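Local coordinates for uncharacterized protein (Bacteroides vulgatus, PDB 4FMR) that is of uncharacterized function but probably binds DNA, pairing an HU/IHF-like domain with an immunoglobulin-like domain, at residues V172-I185 against I200-M212. Residues are numbered along the deposited sequence; the frame is centred on the assembly and turned at random.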
loop_
_atom_site.group_PDB
_atom_site.type_symbol
_atom_site.label_atom_id
_atom_site.label_comp_id
_atom_site.label_asym_id
_atom_site.label_seq_id
_atom_site.Cartn_x
_atom_site.Cartn_y
_atom_site.Cartn_z
ATOM N N VAL B 172 -5.636 -2.122 27.464
ATOM C CA VAL B 172 -5.423 -1.511 26.159
ATOM C C VAL B 172 -6.641 -0.654 25.824
ATOM O O VAL B 172 -7.775 -1.101 25.988
ATOM C CB VAL B 172 -5.107 -2.539 25.038
ATOM C CG1 VAL B 172 -4.612 -1.827 23.778
ATOM C CG2 VAL B 172 -4.073 -3.560 25.511
ATOM N N THR B 173 -6.379 0.599 25.394
ATOM C CA THR B 173 -7.368 1.587 24.980
ATOM C C THR B 173 -7.054 2.129 23.590
ATOM O O THR B 173 -5.896 2.152 23.150
ATOM C CB THR B 173 -7.455 2.768 25.980
ATOM O OG1 THR B 173 -6.175 3.367 26.107
ATOM C CG2 THR B 173 -8.002 2.372 27.357
ATOM N N LEU B 174 -8.102 2.592 22.918
ATOM C CA LEU B 174 -8.047 3.264 21.618
ATOM C C LEU B 174 -8.766 4.572 21.731
ATOM O O LEU B 174 -9.935 4.586 22.114
ATOM C CB LEU B 174 -8.673 2.414 20.513
ATOM C CG LEU B 174 -8.043 1.046 20.295
ATOM C CD1 LEU B 174 -9.089 0.077 19.824
ATOM C CD2 LEU B 174 -6.877 1.131 19.335
ATOM N N ALA B 175 -8.072 5.669 21.455
ATOM C CA ALA B 175 -8.680 6.991 21.508
ATOM C C ALA B 175 -8.810 7.516 20.089
ATOM O O ALA B 175 -7.811 7.614 19.375
ATOM C CB ALA B 175 -7.856 7.938 22.385
ATOM N N SER B 176 -10.046 7.795 19.666
ATOM C CA SER B 176 -10.378 8.301 18.329
ATOM C C SER B 176 -9.750 9.690 18.050
ATOM O O SER B 176 -9.993 10.616 18.807
ATOM C CB SER B 176 -11.898 8.396 18.190
ATOM O OG SER B 176 -12.232 9.004 16.954
ATOM N N ALA B 177 -8.976 9.842 16.963
ATOM C CA ALA B 177 -8.429 11.146 16.580
ATOM C C ALA B 177 -9.560 12.120 16.192
ATOM O O ALA B 177 -9.442 13.320 16.448
ATOM C CB ALA B 177 -7.444 11.000 15.418
ATOM N N ALA B 178 -10.666 11.605 15.615
ATOM C CA ALA B 178 -11.805 12.430 15.196
ATOM C C ALA B 178 -12.586 12.995 16.380
ATOM O O ALA B 178 -12.873 14.193 16.381
ATOM C CB ALA B 178 -12.748 11.621 14.310
ATOM N N THR B 179 -12.933 12.167 17.383
ATOM C CA THR B 179 -13.766 12.646 18.505
ATOM C C THR B 179 -13.097 12.656 19.906
ATOM O O THR B 179 -13.643 13.270 20.828
ATOM C CB THR B 179 -14.997 11.736 18.624
ATOM O OG1 THR B 179 -14.540 10.416 18.914
ATOM C CG2 THR B 179 -15.860 11.740 17.359
ATOM N N GLY B 180 -12.018 11.897 20.079
ATOM C CA GLY B 180 -11.368 11.743 21.374
ATOM C C GLY B 180 -11.972 10.631 22.214
ATOM O O GLY B 180 -11.530 10.386 23.346
ATOM N N THR B 181 -13.000 9.955 21.676
ATOM C CA THR B 181 -13.710 8.875 22.362
ATOM C C THR B 181 -12.745 7.708 22.589
ATOM O O THR B 181 -12.024 7.286 21.676
ATOM C CB THR B 181 -14.942 8.487 21.552
ATOM O OG1 THR B 181 -15.720 9.662 21.375
ATOM C CG2 THR B 181 -15.787 7.404 22.220
ATOM N N VAL B 182 -12.710 7.235 23.837
ATOM C CA VAL B 182 -11.830 6.149 24.250
ATOM C C VAL B 182 -12.650 4.849 24.288
ATOM O O VAL B 182 -13.749 4.825 24.836
ATOM C CB VAL B 182 -11.115 6.438 25.605
ATOM C CG1 VAL B 182 -10.239 5.265 26.024
ATOM C CG2 VAL B 182 -10.276 7.723 25.540
ATOM N N THR B 183 -12.112 3.792 23.676
ATOM C CA THR B 183 -12.681 2.445 23.674
ATOM C C THR B 183 -11.714 1.566 24.430
ATOM O O THR B 183 -10.573 1.412 23.992
ATOM C CB THR B 183 -12.940 1.903 22.219
ATOM O OG1 THR B 183 -13.795 2.771 21.481
ATOM C CG2 THR B 183 -13.513 0.472 22.202
ATOM N N LYS B 184 -12.138 0.986 25.544
ATOM C CA LYS B 184 -11.249 0.079 26.218
ATOM C C LYS B 184 -11.515 -1.338 25.717
ATOM O O LYS B 184 -12.657 -1.793 25.686
ATOM C CB LYS B 184 -11.349 0.167 27.746
ATOM C CG LYS B 184 -10.217 -0.636 28.413
ATOM C CD LYS B 184 -10.084 -0.354 29.871
ATOM C CE LYS B 184 -9.055 -1.261 30.472
ATOM N NZ LYS B 184 -9.065 -1.175 31.948
ATOM N N ILE B 185 -10.455 -2.024 25.315
ATOM C CA ILE B 185 -10.503 -3.416 24.904
ATOM C C ILE B 185 -10.670 -4.258 26.181
ATOM O O ILE B 185 -9.928 -4.057 27.152
ATOM C CB ILE B 185 -9.213 -3.759 24.088
ATOM C CG1 ILE B 185 -9.303 -3.138 22.670
ATOM C CG2 ILE B 185 -8.922 -5.279 24.037
ATOM C CD1 ILE B 185 -8.024 -2.778 22.091
ATOM N N ILE B 200 -3.909 -8.867 20.401
ATOM C CA ILE B 200 -5.221 -8.409 20.839
ATOM C C ILE B 200 -6.238 -8.697 19.759
ATOM O O ILE B 200 -5.872 -8.877 18.607
ATOM C CB ILE B 200 -5.235 -6.875 21.250
ATOM C CG1 ILE B 200 -4.896 -5.947 20.056
ATOM C CG2 ILE B 200 -4.321 -6.614 22.462
ATOM C CD1 ILE B 200 -5.164 -4.444 20.219
ATOM N N LEU B 201 -7.515 -8.754 20.146
ATOM C CA LEU B 201 -8.661 -8.824 19.236
ATOM C C LEU B 201 -9.288 -7.459 19.234
ATOM O O LEU B 201 -9.651 -6.979 20.292
ATOM C CB LEU B 201 -9.694 -9.916 19.616
ATOM C CG LEU B 201 -10.893 -10.043 18.614
ATOM C CD1 LEU B 201 -10.425 -10.404 17.212
ATOM C CD2 LEU B 201 -11.872 -11.107 19.061
ATOM N N LEU B 202 -9.354 -6.796 18.094
ATOM C CA LEU B 202 -9.941 -5.455 18.033
ATOM C C LEU B 202 -11.467 -5.516 17.980
ATOM O O LEU B 202 -11.980 -6.327 17.226
ATOM C CB LEU B 202 -9.414 -4.682 16.797
ATOM C CG LEU B 202 -7.941 -4.270 16.799
ATOM C CD1 LEU B 202 -7.498 -3.839 15.411
ATOM C CD2 LEU B 202 -7.678 -3.171 17.817
ATOM N N PRO B 203 -12.225 -4.673 18.723
ATOM C CA PRO B 203 -13.707 -4.689 18.564
ATOM C C PRO B 203 -14.137 -4.377 17.115
ATOM O O PRO B 203 -13.462 -3.621 16.402
ATOM C CB PRO B 203 -14.201 -3.589 19.527
ATOM C CG PRO B 203 -13.030 -3.270 20.402
ATOM C CD PRO B 203 -11.785 -3.615 19.658
ATOM N N ALA B 204 -15.262 -4.972 16.694
ATOM C CA ALA B 204 -15.817 -4.876 15.345
ATOM C C ALA B 204 -16.506 -3.542 15.066
ATOM O O ALA B 204 -16.541 -3.111 13.916
ATOM C CB ALA B 204 -16.811 -6.012 15.125
ATOM N N SER B 205 -17.017 -2.890 16.104
ATOM C CA SER B 205 -17.793 -1.646 16.044
ATOM C C SER B 205 -16.945 -0.361 15.835
ATOM O O SER B 205 -17.535 0.714 15.704
ATOM C CB SER B 205 -18.612 -1.488 17.329
ATOM O OG SER B 205 -17.763 -1.584 18.462
ATOM N N LEU B 206 -15.596 -0.458 15.797
ATOM C CA LEU B 206 -14.726 0.703 15.607
ATOM C C LEU B 206 -14.909 1.316 14.231
ATOM O O LEU B 206 -14.827 0.618 13.214
ATOM C CB LEU B 206 -13.244 0.340 15.800
ATOM C CG LEU B 206 -12.783 -0.052 17.201
ATOM C CD1 LEU B 206 -11.496 -0.830 17.131
ATOM C CD2 LEU B 206 -12.645 1.162 18.095
ATOM N N GLU B 207 -15.153 2.630 14.212
ATOM C CA GLU B 207 -15.307 3.433 13.008
ATOM C C GLU B 207 -13.938 3.624 12.369
ATOM O O GLU B 207 -12.949 3.741 13.104
ATOM C CB GLU B 207 -15.964 4.778 13.388
ATOM C CG GLU B 207 -16.065 5.857 12.305
ATOM C CD GLU B 207 -16.757 5.557 10.984
ATOM O OE1 GLU B 207 -17.421 4.502 10.855
ATOM O OE2 GLU B 207 -16.606 6.385 10.060
ATOM N N ASP B 208 -13.868 3.625 11.013
ATOM C CA ASP B 208 -12.629 3.848 10.261
ATOM C C ASP B 208 -11.932 5.130 10.707
ATOM O O ASP B 208 -12.584 6.146 10.994
ATOM C CB ASP B 208 -12.867 3.936 8.727
ATOM C CG ASP B 208 -13.622 2.782 8.116
ATOM O OD1 ASP B 208 -14.835 2.682 8.349
ATOM O OD2 ASP B 208 -13.028 2.054 7.303
ATOM N N GLY B 209 -10.614 5.083 10.735
ATOM C CA GLY B 209 -9.842 6.258 11.081
ATOM C C GLY B 209 -8.670 5.982 11.975
ATOM O O GLY B 209 -8.436 4.845 12.403
ATOM N N GLU B 210 -7.921 7.043 12.222
ATOM C CA GLU B 210 -6.773 7.034 13.087
ATOM C C GLU B 210 -7.228 7.048 14.566
ATOM O O GLU B 210 -8.258 7.637 14.925
ATOM C CB GLU B 210 -5.858 8.222 12.765
ATOM C CG GLU B 210 -4.392 7.925 13.096
ATOM C CD GLU B 210 -3.580 7.092 12.119
ATOM O OE1 GLU B 210 -4.027 6.898 10.965
ATOM O OE2 GLU B 210 -2.463 6.667 12.498
ATOM N N TYR B 211 -6.481 6.313 15.395
ATOM C CA TYR B 211 -6.644 6.192 16.839
ATOM C C TYR B 211 -5.295 6.233 17.509
ATOM O O TYR B 211 -4.290 5.858 16.892
ATOM C CB TYR B 211 -7.360 4.873 17.247
ATOM C CG TYR B 211 -8.813 4.750 16.846
ATOM C CD1 TYR B 211 -9.177 4.498 15.520
ATOM C CD2 TYR B 211 -9.825 4.803 17.798
ATOM C CE1 TYR B 211 -10.513 4.407 15.141
ATOM C CE2 TYR B 211 -11.167 4.682 17.433
ATOM C CZ TYR B 211 -11.502 4.484 16.103
ATOM O OH TYR B 211 -12.810 4.358 15.739
HETATM N N MSE B 212 -5.271 6.654 18.779
HETATM C CA MSE B 212 -4.093 6.553 19.612
HETATM C C MSE B 212 -4.285 5.290 20.451
HETATM O O MSE B 212 -5.271 5.196 21.187
HETATM C CB MSE B 212 -3.850 7.815 20.460
HETATM C CG MSE B 212 -2.518 7.768 21.246
HETATM SE SE MSE B 212 -0.946 7.599 20.060
HETATM C CE MSE B 212 -1.157 9.137 18.898
HETATM O O HOH W 1 -13.622 7.223 15.561
HETATM O O HOH W 2 -10.467 8.672 13.920
#
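Leu174 reaches across with CD1, 3.7 Å from Leu206 CD1, the side chains crossing at about a right angle, and also meets Leu202 CD2. Beside it Ile185 lays CD1 against Ile200 CD1 at 3.8 Å and CG1 against the CD of Pro203. This is the close-packed part, where the sheet holding 171-176 and 182-184 faces the end of strand 197-201 and the loop 202-208 that leads from it to strand 209-217, across the interior of the immunoglobulin-like sandwich. Ala175 and selenomethionine Met212 form an antiparallel hydrogen-bonded pair, Ala175 N to Met212 O at 2.9 Å and Met212 N to Ala175 O at 2.8 Å, and Ala177 N adds a longer bond to Glu210 O. Toward the turn 177-181 the contact turns wet. Tyr211, with CG anti to its carbonyl carbon (chi1 -68°), lies along Ser176, ring atom CD2 3.5 Å from Ser176 N. Its OH donates 2.7 Å to Glu207 O, in the carbonyl plane on a lone pair, and accepts from a water that also bonds Ser176 OG. With a phenylalanine at Tyr211, Glu207 O would probably lose this donor and the water one of its anchors. Apolar branches thus close the interior, whereas backbone bonds, a phenol and water fasten the end of strand 172-176 and its turn to strand 209-212.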